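Local coordinates for protein phosphothreonine lyase ospF (Shigella flexneri, PDB 3I0U) that acts as a phosphothreonine lyase, a secreted type III effector that, as in its family, probably inactivates host MAP kinases by eliminating phosphate from phosphothreonine, at residues A[29-34]-A[104-109]; A[92-97]-A[162-167]; A[55-60]-A[114-119]. All coordinates share one frame; numbering follows the deposited sequence.

Contact 1 (A[29-34]-A[104-109]); sequences YFKVAS and SEDSPI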
ATOM      1  N   TYR A  29      -6.785   7.340 -12.581  1.00 71.93           N
ATOM      2  CA  TYR A  29      -5.600   6.814 -13.264  1.00 72.43           C
ATOM      3  C   TYR A  29      -4.315   7.348 -12.678  1.00 72.66           C
ATOM      4  O   TYR A  29      -4.204   8.528 -12.324  1.00 74.25           O
ATOM      5  CB  TYR A  29      -5.661   7.138 -14.731  1.00 72.14           C
ATOM      6  CG  TYR A  29      -6.815   6.464 -15.388  1.00 73.06           C
ATOM      7  CD1 TYR A  29      -6.693   5.164 -15.873  1.00 74.04           C
ATOM      8  CD2 TYR A  29      -8.047   7.117 -15.522  1.00 72.38           C
ATOM      9  CE1 TYR A  29      -7.773   4.530 -16.524  1.00 75.56           C
ATOM     10  CE2 TYR A  29      -9.123   6.495 -16.141  1.00 74.07           C
ATOM     11  CZ  TYR A  29      -8.978   5.198 -16.653  1.00 74.68           C
ATOM     12  OH  TYR A  29     -10.025   4.557 -17.266  1.00 74.32           O
ATOM     13  N   PHE A  30      -3.333   6.483 -12.584  1.00 72.61           N
ATOM     14  CA  PHE A  30      -2.067   6.853 -11.962  1.00 72.36           C
ATOM     15  C   PHE A  30      -0.981   6.918 -13.042  1.00 72.32           C
ATOM     16  O   PHE A  30      -0.716   5.930 -13.705  1.00 72.26           O
ATOM     17  CB  PHE A  30      -1.758   5.848 -10.866  1.00 71.57           C
ATOM     18  CG  PHE A  30      -2.847   5.759  -9.821  1.00 72.13           C
ATOM     19  CD1 PHE A  30      -2.888   6.662  -8.767  1.00 72.26           C
ATOM     20  CD2 PHE A  30      -3.842   4.796  -9.898  1.00 72.06           C
ATOM     21  CE1 PHE A  30      -3.872   6.596  -7.801  1.00 70.58           C
ATOM     22  CE2 PHE A  30      -4.828   4.733  -8.950  1.00 71.45           C
ATOM     23  CZ  PHE A  30      -4.819   5.631  -7.873  1.00 71.37           C
ATOM     24  N   LYS A  31      -0.425   8.108 -13.261  1.00 72.27           N
ATOM     25  CA  LYS A  31       0.694   8.295 -14.163  1.00 72.75           C
ATOM     26  C   LYS A  31       1.852   7.500 -13.561  1.00 72.87           C
ATOM     27  O   LYS A  31       2.300   7.740 -12.435  1.00 73.90           O
ATOM     28  CB  LYS A  31       1.000   9.794 -14.297  1.00 72.85           C
ATOM     29  CG  LYS A  31       2.380  10.153 -14.778  1.00 74.20           C
ATOM     30  CD  LYS A  31       2.728  11.640 -14.482  1.00 74.60           C
ATOM     31  CE  LYS A  31       4.280  11.901 -14.592  1.00 74.66           C
ATOM     32  NZ  LYS A  31       4.794  11.929 -16.039  1.00 74.06           N
ATOM     33  N   VAL A  32       2.263   6.483 -14.291  1.00 72.57           N
ATOM     34  CA  VAL A  32       3.355   5.583 -13.912  1.00 72.05           C
ATOM     35  C   VAL A  32       4.714   6.271 -14.001  1.00 72.15           C
ATOM     36  O   VAL A  32       5.045   6.876 -15.026  1.00 72.16           O
ATOM     37  CB  VAL A  32       3.297   4.315 -14.828  1.00 72.46           C
ATOM     38  CG1 VAL A  32       4.622   3.677 -15.054  1.00 70.77           C
ATOM     39  CG2 VAL A  32       2.302   3.315 -14.273  1.00 72.78           C
ATOM     40  N   ALA A  33       5.472   6.192 -12.901  1.00 72.22           N
ATOM     41  CA  ALA A  33       6.848   6.671 -12.825  1.00 71.95           C
ATOM     42  C   ALA A  33       7.714   5.860 -13.769  1.00 72.52           C
ATOM     43  O   ALA A  33       7.588   4.643 -13.816  1.00 73.42           O
ATOM     44  CB  ALA A  33       7.346   6.523 -11.419  1.00 71.84           C
ATOM     45  N   SER A  34       8.578   6.516 -14.542  1.00 72.87           N
ATOM     46  CA  SER A  34       9.485   5.770 -15.437  1.00 73.07           C
ATOM     47  C   SER A  34      10.945   5.602 -14.911  1.00 73.40           C
ATOM     48  O   SER A  34      11.525   4.487 -14.998  1.00 74.14           O
ATOM     49  CB  SER A  34       9.442   6.321 -16.867  1.00 72.71           C
ATOM     50  OG  SER A  34      10.053   7.606 -16.961  1.00 72.01           O
ATOM     51  N   SER A 104       4.750   6.508  -8.119  1.00 70.35           N
ATOM     52  CA  SER A 104       3.983   7.421  -8.965  1.00 70.78           C
ATOM     53  C   SER A 104       3.636   8.691  -8.204  1.00 70.80           C
ATOM     54  O   SER A 104       3.387   8.643  -6.999  1.00 71.07           O
ATOM     55  CB  SER A 104       2.706   6.761  -9.455  1.00 70.87           C
ATOM     56  OG  SER A 104       1.841   7.776  -9.979  1.00 72.17           O
ATOM     57  N   GLU A 105       3.627   9.822  -8.889  1.00 70.47           N
ATOM     58  CA  GLU A 105       3.335  11.057  -8.179  1.00 71.07           C
ATOM     59  C   GLU A 105       1.852  11.144  -7.786  1.00 71.60           C
ATOM     60  O   GLU A 105       1.495  11.912  -6.887  1.00 71.15           O
ATOM     61  CB  GLU A 105       3.778  12.279  -8.953  1.00 70.78           C
ATOM     62  CG  GLU A 105       3.311  12.317 -10.379  1.00 71.56           C
ATOM     63  CD  GLU A 105       3.719  13.612 -11.053  1.00 74.09           C
ATOM     64  OE1 GLU A 105       4.627  14.293 -10.520  1.00 76.04           O
ATOM     65  OE2 GLU A 105       3.128  13.968 -12.094  1.00 74.90           O
ATOM     66  N   ASP A 106       1.039  10.287  -8.421  1.00 71.54           N
ATOM     67  CA  ASP A 106      -0.368  10.118  -8.139  1.00 71.26           C
ATOM     68  C   ASP A 106      -0.746   9.094  -7.083  1.00 71.56           C
ATOM     69  O   ASP A 106      -1.925   9.041  -6.676  1.00 71.37           O
ATOM     70  CB  ASP A 106      -1.039   9.673  -9.394  1.00 71.46           C
ATOM     71  CG  ASP A 106      -0.963  10.685 -10.455  1.00 71.63           C
ATOM     72  OD1 ASP A 106      -1.465  11.823 -10.228  1.00 71.60           O
ATOM     73  OD2 ASP A 106      -0.427  10.311 -11.523  1.00 71.88           O
ATOM     74  N   SER A 107       0.210   8.270  -6.656  1.00 71.39           N
ATOM     75  CA  SER A 107      -0.080   7.259  -5.649  1.00 71.30           C
ATOM     76  C   SER A 107      -0.604   7.923  -4.384  1.00 71.09           C
ATOM     77  O   SER A 107      -0.154   8.989  -4.039  1.00 71.56           O
ATOM     78  CB  SER A 107       1.157   6.448  -5.365  1.00 70.98           C
ATOM     79  OG  SER A 107       0.986   5.727  -4.156  1.00 72.61           O
ATOM     80  N   PRO A 108      -1.595   7.318  -3.715  1.00 71.49           N
ATOM     81  CA  PRO A 108      -2.060   7.886  -2.434  1.00 71.24           C
ATOM     82  C   PRO A 108      -1.267   7.361  -1.196  1.00 71.71           C
ATOM     83  O   PRO A 108      -1.679   7.601  -0.046  1.00 71.71           O
ATOM     84  CB  PRO A 108      -3.521   7.413  -2.362  1.00 70.84           C
ATOM     85  CG  PRO A 108      -3.515   6.094  -3.058  1.00 71.43           C
ATOM     86  CD  PRO A 108      -2.359   6.110  -4.083  1.00 71.36           C
ATOM     87  N   ILE A 109      -0.154   6.663  -1.424  1.00 71.45           N
ATOM     88  CA  ILE A 109       0.579   6.045  -0.348  1.00 71.30           C
ATOM     89  C   ILE A 109       1.872   6.824  -0.175  1.00 71.72           C
ATOM     90  O   ILE A 109       2.730   6.767  -1.032  1.00 72.92           O
ATOM     91  CB  ILE A 109       0.820   4.522  -0.656  1.00 71.26           C
ATOM     92  CG1 ILE A 109      -0.511   3.787  -0.876  1.00 71.72           C
ATOM     93  CG2 ILE A 109       1.604   3.815   0.411  1.00 69.95           C
ATOM     94  CD1 ILE A 109      -1.535   3.887   0.304  1.00 72.78           C
TER

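Contact 2 (A[92-97]-A[162-167]); sequences PLAFQI and SNLLRS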
ATOM      1  N   PRO A  92      11.471  -9.861  -6.098  1.00 70.45           N
ATOM      2  CA  PRO A  92      12.081  -8.796  -6.896  1.00 70.57           C
ATOM      3  C   PRO A  92      11.354  -8.477  -8.187  1.00 70.91           C
ATOM      4  O   PRO A  92      11.205  -7.288  -8.526  1.00 71.42           O
ATOM      5  CB  PRO A  92      13.481  -9.362  -7.193  1.00 70.65           C
ATOM      6  CG  PRO A  92      13.746 -10.229  -6.041  1.00 69.53           C
ATOM      7  CD  PRO A  92      12.458 -10.925  -5.820  1.00 69.83           C
ATOM      8  N   LEU A  93      10.888  -9.524  -8.873  1.00 70.91           N
ATOM      9  CA  LEU A  93      10.094  -9.353 -10.084  1.00 71.21           C
ATOM     10  C   LEU A  93       8.869  -8.508  -9.827  1.00 70.97           C
ATOM     11  O   LEU A  93       8.641  -7.557 -10.548  1.00 72.17           O
ATOM     12  CB  LEU A  93       9.662 -10.692 -10.661  1.00 71.03           C
ATOM     13  CG  LEU A  93       9.181 -10.652 -12.088  1.00 71.38           C
ATOM     14  CD1 LEU A  93      10.367 -10.287 -13.031  1.00 73.12           C
ATOM     15  CD2 LEU A  93       8.683 -12.049 -12.305  1.00 71.88           C
ATOM     16  N   ALA A  94       8.128  -8.848  -8.775  1.00 70.23           N
ATOM     17  CA  ALA A  94       6.930  -8.149  -8.401  1.00 70.17           C
ATOM     18  C   ALA A  94       7.197  -6.707  -8.035  1.00 70.50           C
ATOM     19  O   ALA A  94       6.375  -5.878  -8.247  1.00 70.66           O
ATOM     20  CB  ALA A  94       6.260  -8.858  -7.247  1.00 69.76           C
ATOM     21  N   PHE A  95       8.355  -6.424  -7.458  1.00 70.79           N
ATOM     22  CA  PHE A  95       8.726  -5.065  -7.197  1.00 70.85           C
ATOM     23  C   PHE A  95       8.910  -4.327  -8.510  1.00 70.93           C
ATOM     24  O   PHE A  95       8.474  -3.210  -8.645  1.00 71.17           O
ATOM     25  CB  PHE A  95       9.992  -4.975  -6.331  1.00 70.44           C
ATOM     26  CG  PHE A  95      10.551  -3.585  -6.253  1.00 70.73           C
ATOM     27  CD1 PHE A  95       9.975  -2.653  -5.402  1.00 72.57           C
ATOM     28  CD2 PHE A  95      11.620  -3.187  -7.071  1.00 70.07           C
ATOM     29  CE1 PHE A  95      10.465  -1.353  -5.347  1.00 71.85           C
ATOM     30  CE2 PHE A  95      12.116  -1.904  -7.056  1.00 68.59           C
ATOM     31  CZ  PHE A  95      11.575  -0.984  -6.203  1.00 71.15           C
ATOM     32  N   GLN A  96       9.566  -4.945  -9.477  1.00 71.49           N
ATOM     33  CA  GLN A  96       9.811  -4.264 -10.748  1.00 72.17           C
ATOM     34  C   GLN A  96       8.508  -3.958 -11.449  1.00 71.38           C
ATOM     35  O   GLN A  96       8.329  -2.862 -11.990  1.00 72.32           O
ATOM     36  CB  GLN A  96      10.744  -5.083 -11.650  1.00 71.51           C
ATOM     37  CG  GLN A  96      10.754  -4.644 -13.122  1.00 72.91           C
ATOM     38  CD  GLN A  96      11.982  -5.157 -13.875  1.00 75.12           C
ATOM     39  OE1 GLN A  96      12.131  -6.380 -14.134  1.00 74.58           O
ATOM     40  NE2 GLN A  96      12.905  -4.221 -14.217  1.00 76.58           N
ATOM     41  N   ILE A  97       7.595  -4.908 -11.379  1.00 70.60           N
ATOM     42  CA  ILE A  97       6.273  -4.723 -11.905  1.00 70.38           C
ATOM     43  C   ILE A  97       5.487  -3.605 -11.188  1.00 70.40           C
ATOM     44  O   ILE A  97       4.792  -2.812 -11.837  1.00 71.09           O
ATOM     45  CB  ILE A  97       5.530  -6.071 -11.898  1.00 70.70           C
ATOM     46  CG1 ILE A  97       6.093  -6.954 -13.025  1.00 69.04           C
ATOM     47  CG2 ILE A  97       3.950  -5.896 -11.931  1.00 67.81           C
ATOM     48  CD1 ILE A  97       5.762  -8.348 -12.834  1.00 67.13           C
ATOM     49  N   SER A 162      -4.388  -5.854 -10.406  1.00 72.13           N
ATOM     50  CA  SER A 162      -4.500  -6.042 -11.831  1.00 71.46           C
ATOM     51  C   SER A 162      -3.132  -6.238 -12.508  1.00 71.54           C
ATOM     52  O   SER A 162      -2.972  -7.044 -13.403  1.00 71.66           O
ATOM     53  CB  SER A 162      -5.198  -4.814 -12.384  1.00 70.62           C
ATOM     54  OG  SER A 162      -5.026  -4.726 -13.758  1.00 71.08           O
ATOM     55  N   ASN A 163      -2.137  -5.495 -12.064  1.00 71.48           N
ATOM     56  CA  ASN A 163      -0.823  -5.595 -12.661  1.00 71.21           C
ATOM     57  C   ASN A 163      -0.121  -6.884 -12.298  1.00 71.34           C
ATOM     58  O   ASN A 163       0.591  -7.451 -13.126  1.00 71.88           O
ATOM     59  CB  ASN A 163       0.055  -4.425 -12.232  1.00 71.13           C
ATOM     60  CG  ASN A 163      -0.114  -3.221 -13.115  1.00 71.29           C
ATOM     61  OD1 ASN A 163      -0.995  -2.395 -12.913  1.00 72.84           O
ATOM     62  ND2 ASN A 163       0.722  -3.112 -14.094  1.00 70.38           N
ATOM     63  N   LEU A 164      -0.297  -7.338 -11.058  1.00 71.04           N
ATOM     64  CA  LEU A 164       0.268  -8.610 -10.615  1.00 70.45           C
ATOM     65  C   LEU A 164      -0.392  -9.764 -11.296  1.00 70.10           C
ATOM     66  O   LEU A 164       0.285 -10.645 -11.771  1.00 70.05           O
ATOM     67  CB  LEU A 164       0.084  -8.768  -9.126  1.00 70.71           C
ATOM     68  CG  LEU A 164       1.181  -8.473  -8.103  1.00 71.04           C
ATOM     69  CD1 LEU A 164       2.473  -7.854  -8.680  1.00 70.60           C
ATOM     70  CD2 LEU A 164       0.592  -7.667  -6.994  1.00 69.35           C
ATOM     71  N   LEU A 165      -1.723  -9.739 -11.377  1.00 70.04           N
ATOM     72  CA  LEU A 165      -2.465 -10.847 -11.985  1.00 69.73           C
ATOM     73  C   LEU A 165      -2.122 -11.008 -13.467  1.00 69.51           C
ATOM     74  O   LEU A 165      -2.000 -12.113 -13.987  1.00 69.73           O
ATOM     75  CB  LEU A 165      -3.981 -10.702 -11.731  1.00 69.95           C
ATOM     76  CG  LEU A 165      -4.961 -11.691 -12.390  1.00 70.52           C
ATOM     77  CD1 LEU A 165      -4.681 -13.115 -11.848  1.00 71.02           C
ATOM     78  CD2 LEU A 165      -6.436 -11.292 -12.197  1.00 68.87           C
ATOM     79  N   ARG A 166      -1.898  -9.902 -14.142  1.00 69.29           N
ATOM     80  CA  ARG A 166      -1.754  -9.997 -15.557  1.00 69.97           C
ATOM     81  C   ARG A 166      -0.344 -10.293 -15.988  1.00 69.71           C
ATOM     82  O   ARG A 166      -0.086 -10.737 -17.081  1.00 69.82           O
ATOM     83  CB  ARG A 166      -2.453  -8.826 -16.238  1.00 70.29           C
ATOM     84  CG  ARG A 166      -4.039  -8.933 -15.953  1.00 71.52           C
ATOM     85  CD  ARG A 166      -4.868  -7.700 -16.301  1.00 71.91           C
ATOM     86  NE  ARG A 166      -4.218  -6.451 -15.876  1.00 75.67           N
ATOM     87  CZ  ARG A 166      -3.879  -5.417 -16.673  1.00 76.12           C
ATOM     88  NH1 ARG A 166      -4.161  -5.429 -17.988  1.00 72.53           N
ATOM     89  NH2 ARG A 166      -3.268  -4.344 -16.124  1.00 75.23           N
ATOM     90  N   SER A 167       0.589 -10.123 -15.081  1.00 70.20           N
ATOM     91  CA  SER A 167       1.915 -10.705 -15.286  1.00 70.42           C
ATOM     92  C   SER A 167       2.027 -12.106 -14.671  1.00 70.61           C
ATOM     93  O   SER A 167       3.112 -12.677 -14.642  1.00 70.93           O
ATOM     94  CB  SER A 167       3.011  -9.805 -14.737  1.00 70.74           C
ATOM     95  OG  SER A 167       2.831  -8.438 -15.136  1.00 72.28           O
TER

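Contact 3 (A[55-60]-A[114-119]); sequences IVNHSG and ITDMNR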
ATOM      1  N   ILE A  55      14.574   6.756   0.148  1.00 71.81           N
ATOM      2  CA  ILE A  55      14.753   5.324   0.356  1.00 71.95           C
ATOM      3  C   ILE A  55      15.842   5.094   1.393  1.00 72.19           C
ATOM      4  O   ILE A  55      16.940   5.621   1.258  1.00 72.18           O
ATOM      5  CB  ILE A  55      15.145   4.604  -0.955  1.00 71.97           C
ATOM      6  CG1 ILE A  55      14.165   4.919  -2.081  1.00 71.35           C
ATOM      7  CG2 ILE A  55      15.260   3.084  -0.748  1.00 72.04           C
ATOM      8  CD1 ILE A  55      12.938   4.039  -2.076  1.00 70.99           C
ATOM      9  N   VAL A  56      15.526   4.329   2.434  1.00 72.39           N
ATOM     10  CA  VAL A  56      16.515   3.946   3.445  1.00 72.62           C
ATOM     11  C   VAL A  56      16.535   2.434   3.705  1.00 72.79           C
ATOM     12  O   VAL A  56      15.467   1.799   3.748  1.00 73.16           O
ATOM     13  CB  VAL A  56      16.368   4.753   4.774  1.00 72.47           C
ATOM     14  CG1 VAL A  56      16.693   6.219   4.559  1.00 72.74           C
ATOM     15  CG2 VAL A  56      14.973   4.643   5.351  1.00 72.64           C
ATOM     16  N   ASN A  57      17.736   1.869   3.838  1.00 72.42           N
ATOM     17  CA  ASN A  57      17.910   0.473   4.224  1.00 72.47           C
ATOM     18  C   ASN A  57      18.952   0.423   5.340  1.00 72.61           C
ATOM     19  O   ASN A  57      20.172   0.280   5.094  1.00 72.55           O
ATOM     20  CB  ASN A  57      18.271  -0.440   2.990  1.00 72.71           C
ATOM     21  CG  ASN A  57      18.292  -1.965   3.330  1.00 72.49           C
ATOM     22  OD1 ASN A  57      17.674  -2.387   4.311  1.00 75.20           O
ATOM     23  ND2 ASN A  57      18.969  -2.756   2.469  1.00 70.02           N
ATOM     24  N   HIS A  58      18.452   0.608   6.575  1.00 73.19           N
ATOM     25  CA  HIS A  58      19.261   0.575   7.838  1.00 73.22           C
ATOM     26  C   HIS A  58      19.347  -0.882   8.298  1.00 72.88           C
ATOM     27  O   HIS A  58      18.398  -1.649   8.180  1.00 73.16           O
ATOM     28  CB  HIS A  58      18.550   1.449   8.895  1.00 73.49           C
ATOM     29  CG  HIS A  58      19.181   1.461  10.262  1.00 76.48           C
ATOM     30  ND1 HIS A  58      20.530   1.669  10.475  1.00 79.86           N
ATOM     31  CD2 HIS A  58      18.621   1.373  11.496  1.00 78.24           C
ATOM     32  CE1 HIS A  58      20.784   1.670  11.776  1.00 80.19           C
ATOM     33  NE2 HIS A  58      19.641   1.501  12.419  1.00 80.81           N
ATOM     34  N   SER A  59      20.480  -1.303   8.825  1.00 73.19           N
ATOM     35  CA  SER A  59      20.613  -2.715   9.196  1.00 73.12           C
ATOM     36  C   SER A  59      19.695  -3.143  10.398  1.00 73.35           C
ATOM     37  O   SER A  59      19.486  -4.292  10.656  1.00 73.77           O
ATOM     38  CB  SER A  59      22.083  -3.014   9.502  1.00 72.66           C
ATOM     39  OG  SER A  59      22.427  -2.437  10.746  1.00 72.87           O
ATOM     40  N   GLY A  60      19.047  -2.057  10.971  1.00 73.15           N
ATOM     41  CA  GLY A  60      18.163  -2.164  12.123  1.00 72.63           C
ATOM     42  C   GLY A  60      16.923  -2.996  11.887  1.00 72.70           C
ATOM     43  O   GLY A  60      16.350  -3.545  12.827  1.00 72.83           O
ATOM     44  N   ILE A 114       9.494  -2.582   1.927  1.00 71.82           N
ATOM     45  CA  ILE A 114       9.592  -3.889   1.309  1.00 71.86           C
ATOM     46  C   ILE A 114      10.726  -4.688   1.941  1.00 71.90           C
ATOM     47  O   ILE A 114      11.811  -4.148   2.209  1.00 72.73           O
ATOM     48  CB  ILE A 114       9.714  -3.798  -0.234  1.00 71.95           C
ATOM     49  CG1 ILE A 114       9.704  -5.207  -0.862  1.00 72.70           C
ATOM     50  CG2 ILE A 114      10.954  -2.993  -0.639  1.00 72.13           C
ATOM     51  CD1 ILE A 114       9.710  -5.250  -2.357  1.00 71.30           C
ATOM     52  N   THR A 115      10.446  -5.953   2.236  1.00 71.77           N
ATOM     53  CA  THR A 115      11.442  -6.919   2.713  1.00 71.56           C
ATOM     54  C   THR A 115      12.628  -6.967   1.782  1.00 71.43           C
ATOM     55  O   THR A 115      12.459  -6.972   0.569  1.00 71.88           O
ATOM     56  CB  THR A 115      10.799  -8.303   2.806  1.00 71.10           C
ATOM     57  OG1 THR A 115       9.637  -8.185   3.620  1.00 73.76           O
ATOM     58  CG2 THR A 115      11.671  -9.283   3.459  1.00 71.62           C
ATOM     59  N   ASP A 116      13.816  -6.957   2.377  1.00 71.69           N
ATOM     60  CA  ASP A 116      15.099  -7.125   1.716  1.00 71.57           C
ATOM     61  C   ASP A 116      15.405  -8.627   1.705  1.00 71.80           C
ATOM     62  O   ASP A 116      16.053  -9.156   2.631  1.00 72.04           O
ATOM     63  CB  ASP A 116      16.152  -6.287   2.478  1.00 71.30           C
ATOM     64  CG  ASP A 116      17.587  -6.370   1.894  1.00 71.93           C
ATOM     65  OD1 ASP A 116      18.448  -5.628   2.447  1.00 72.02           O
ATOM     66  OD2 ASP A 116      17.883  -7.149   0.942  1.00 71.54           O
ATOM     67  N   MET A 117      14.967  -9.292   0.630  1.00 72.08           N
ATOM     68  CA  MET A 117      15.202 -10.729   0.356  1.00 72.65           C
ATOM     69  C   MET A 117      16.572 -11.325   0.667  1.00 72.85           C
ATOM     70  O   MET A 117      16.677 -12.543   0.714  1.00 73.54           O
ATOM     71  CB  MET A 117      14.904 -11.063  -1.103  1.00 73.20           C
ATOM     72  CG  MET A 117      13.457 -11.075  -1.506  1.00 74.22           C
ATOM     73  SD  MET A 117      12.374 -11.130  -0.049  1.00 81.08           S
ATOM     74  CE  MET A 117      12.103 -12.883   0.197  1.00 75.31           C
ATOM     75  N   ASN A 118      17.598 -10.487   0.871  1.00 72.67           N
ATOM     76  CA  ASN A 118      18.972 -10.928   1.232  1.00 72.65           C
ATOM     77  C   ASN A 118      19.206 -10.971   2.729  1.00 72.67           C
ATOM     78  O   ASN A 118      20.037 -11.700   3.199  1.00 72.76           O
ATOM     79  CB  ASN A 118      20.032  -9.991   0.628  1.00 72.48           C
ATOM     80  CG  ASN A 118      19.779  -9.690  -0.844  1.00 73.39           C
ATOM     81  OD1 ASN A 118      20.181 -10.464  -1.705  1.00 73.36           O
ATOM     82  ND2 ASN A 118      19.082  -8.563  -1.137  1.00 73.66           N
ATOM     83  N   ARG A 119      18.471 -10.159   3.476  1.00 73.51           N
ATOM     84  CA  ARG A 119      18.572 -10.138   4.933  1.00 73.32           C
ATOM     85  C   ARG A 119      17.656 -11.157   5.629  1.00 73.57           C
ATOM     86  O   ARG A 119      17.943 -11.571   6.733  1.00 73.67           O
ATOM     87  CB  ARG A 119      18.333  -8.716   5.451  1.00 72.97           C
ATOM     88  CG  ARG A 119      19.648  -8.039   5.830  1.00 73.72           C
ATOM     89  CD  ARG A 119      20.236  -7.164   4.735  1.00 74.37           C
ATOM     90  NE  ARG A 119      19.792  -5.745   4.912  1.00 75.63           N
ATOM     91  CZ  ARG A 119      20.529  -4.783   5.532  1.00 74.94           C
ATOM     92  NH1 ARG A 119      21.754  -5.070   6.039  1.00 73.33           N
ATOM     93  NH2 ARG A 119      20.035  -3.519   5.642  1.00 74.90           N
TER

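Contact 1 (A[29-34]-A[104-109])
Lys31 and Asp106 meet where the loop segment 29-34 runs past a type I beta turn, Ser104 to Ser107. The turn lies between helix 91-102 and strand 111-115. Ser104 also forms an ST turn, its OG accepting from Asp106 N at 3.1 Å. One clear hydrogen bond joins the loops. Lys31 N donates to Asp106 OD2 at 2.8 Å, with an N-H...O angle of 145°. Asp106 sets out toward 29-34 at CB, with CG anti to its carbonyl carbon (chi1 -64°). The N-H comes to the anti side of the carboxylate, 27° out of its plane. A second link, from Ser104 OG to Lys31 O, is doubtful because its modelled length is too short. The Phe30 ring supplies the van der Waals part. Its edge meets the turn backbone, with CD1 3.3 Å from Asp106 O. Its apolar contact is with Pro108, crossed at about a right angle, CE1 lying 4.0 Å from the proline CD. Phe156 of helix 147-166 packs edge-to-face with Phe30 and also touches Pro108. On the exposed side the charged ends of Lys31 and Glu105 do not touch. Instead the lysine chain passes the carboxylate, with Lys31 CD 3.4 Å from Glu105 OE2.

Contact 2 (A[92-97]-A[162-167])
Ile97 reaches across to Asn163, Leu164 and Ser167 in a helix-helix packing of the fold. Helix 91-102 meets the C-terminal end of helix 147-166 here. The short segments run at 128° to each other, nearer antiparallel than parallel, and their axes come within 10.3 Å. Ile97 sets out toward the other helix at CB and divides its contacts between two branches. CG2 stands anti to the backbone N and faces the backbone and first carbon of Asn163. It lies 3.9 Å from Asn163 O and 4.2 Å from Asn163 CB. The other branch starts beside the backbone N (chi1 -74°). It ends in CD1, which meets Ser167 CB at 3.6 Å. Leu164 leaves its helix less directly, but the end of its side chain comes nearer to helix 91-102. Its CD1 is met by two side chains one helical turn apart: Ile97 CG2 at 4.1 Å and Ala94 CB at 4.2 Å. Ile97 and Leu164 slant past each other. Leu98 adds to the apolar cover on Leu164, and Ile169 touches Ile97. Phe95 sets out away from this interface and packs on Trp112 and Ile114, so the same helix packs on strand 111-115 with another side. Polar groups close the end of helix 147-166 locally. Arg166 NE donates to Ser162 O, which also accepts from Arg166 N on the opposite face of its carbonyl plane. Ser167 OG donates back to Asn163 O at 3.2 Å, nearly in line with the carbonyl (C=O...O angle 168°).

Contact 3 (A[55-60]-A[114-119])
Asn57 joins Asp116 and Arg119 just past the ends of two strands of the antiparallel sheet. Strands 53-56 and 111-115 are not direct neighbours, because strand 63-68 runs between them. The segments therefore meet through side chains, and their nearest CA atoms, those of Asn57 and Asp116, are 8.5 Å apart. The close, buried part is the pair Asn57 and Asp116. Both residues set out toward the opposite segment at CB, each with CG anti to its backbone N. Their side chains cross at about a right angle. Asn57 ND2 donates to Asp116 OD1 at 2.9 Å, and OD1 is approached from above the carboxylate plane. The same amide nitrogen also donates to Cys43 O, which ties the pair to helix 39-44. Asp116 OD1 has a second partner in Arg119 NE, a salt bridge within the segment whose hydrogen bond is weak. The other oxygen, OD2, accepts from Asn118 ND2 at 2.8 Å, nearly along its C-O axis. Both carboxylate oxygens are thus engaged, which should limit rotation of the group. The looser side belongs to Arg119 and Ser59, which are exposed. The arginine chain bends at chi2 and chi3, and its end meets Asn57 tip to tip. The guanidinium and amide planes stand 84° apart. Ser59 adds van der Waals contact, its CA 3.7 Å from Arg119 NH2. The firm link on this side is from Arg119 NH2 to Asn57 OD1. The oxygen lies in the guanidinium plane, whereas the donor sits above the amide plane. The bond is 2.9 Å long, with an N-H...O angle of 162°.

Overall arrangement
All three contacts belong to one chain, and along the sequence their segments alternate. Contacts 2 and 3 touch directly: Phe95 CB of helix 91-102 lies 4.0 Å from Ile114 CD1 of strand 111-115. Their centres are about 20 Å apart. One half of contact 1, 104-109, lies between these two elements in sequence, following the helix and preceding the strand. The centre of contact 1 is about 15 Å from that of contact 2 and about 23 Å from that of contact 3, and it touches neither. Helix 147-166 connects contacts 1 and 2, through Phe156 at one and Leu164 at the other. The structure is an apo form, so no bound ligand relates the contacts to an active site.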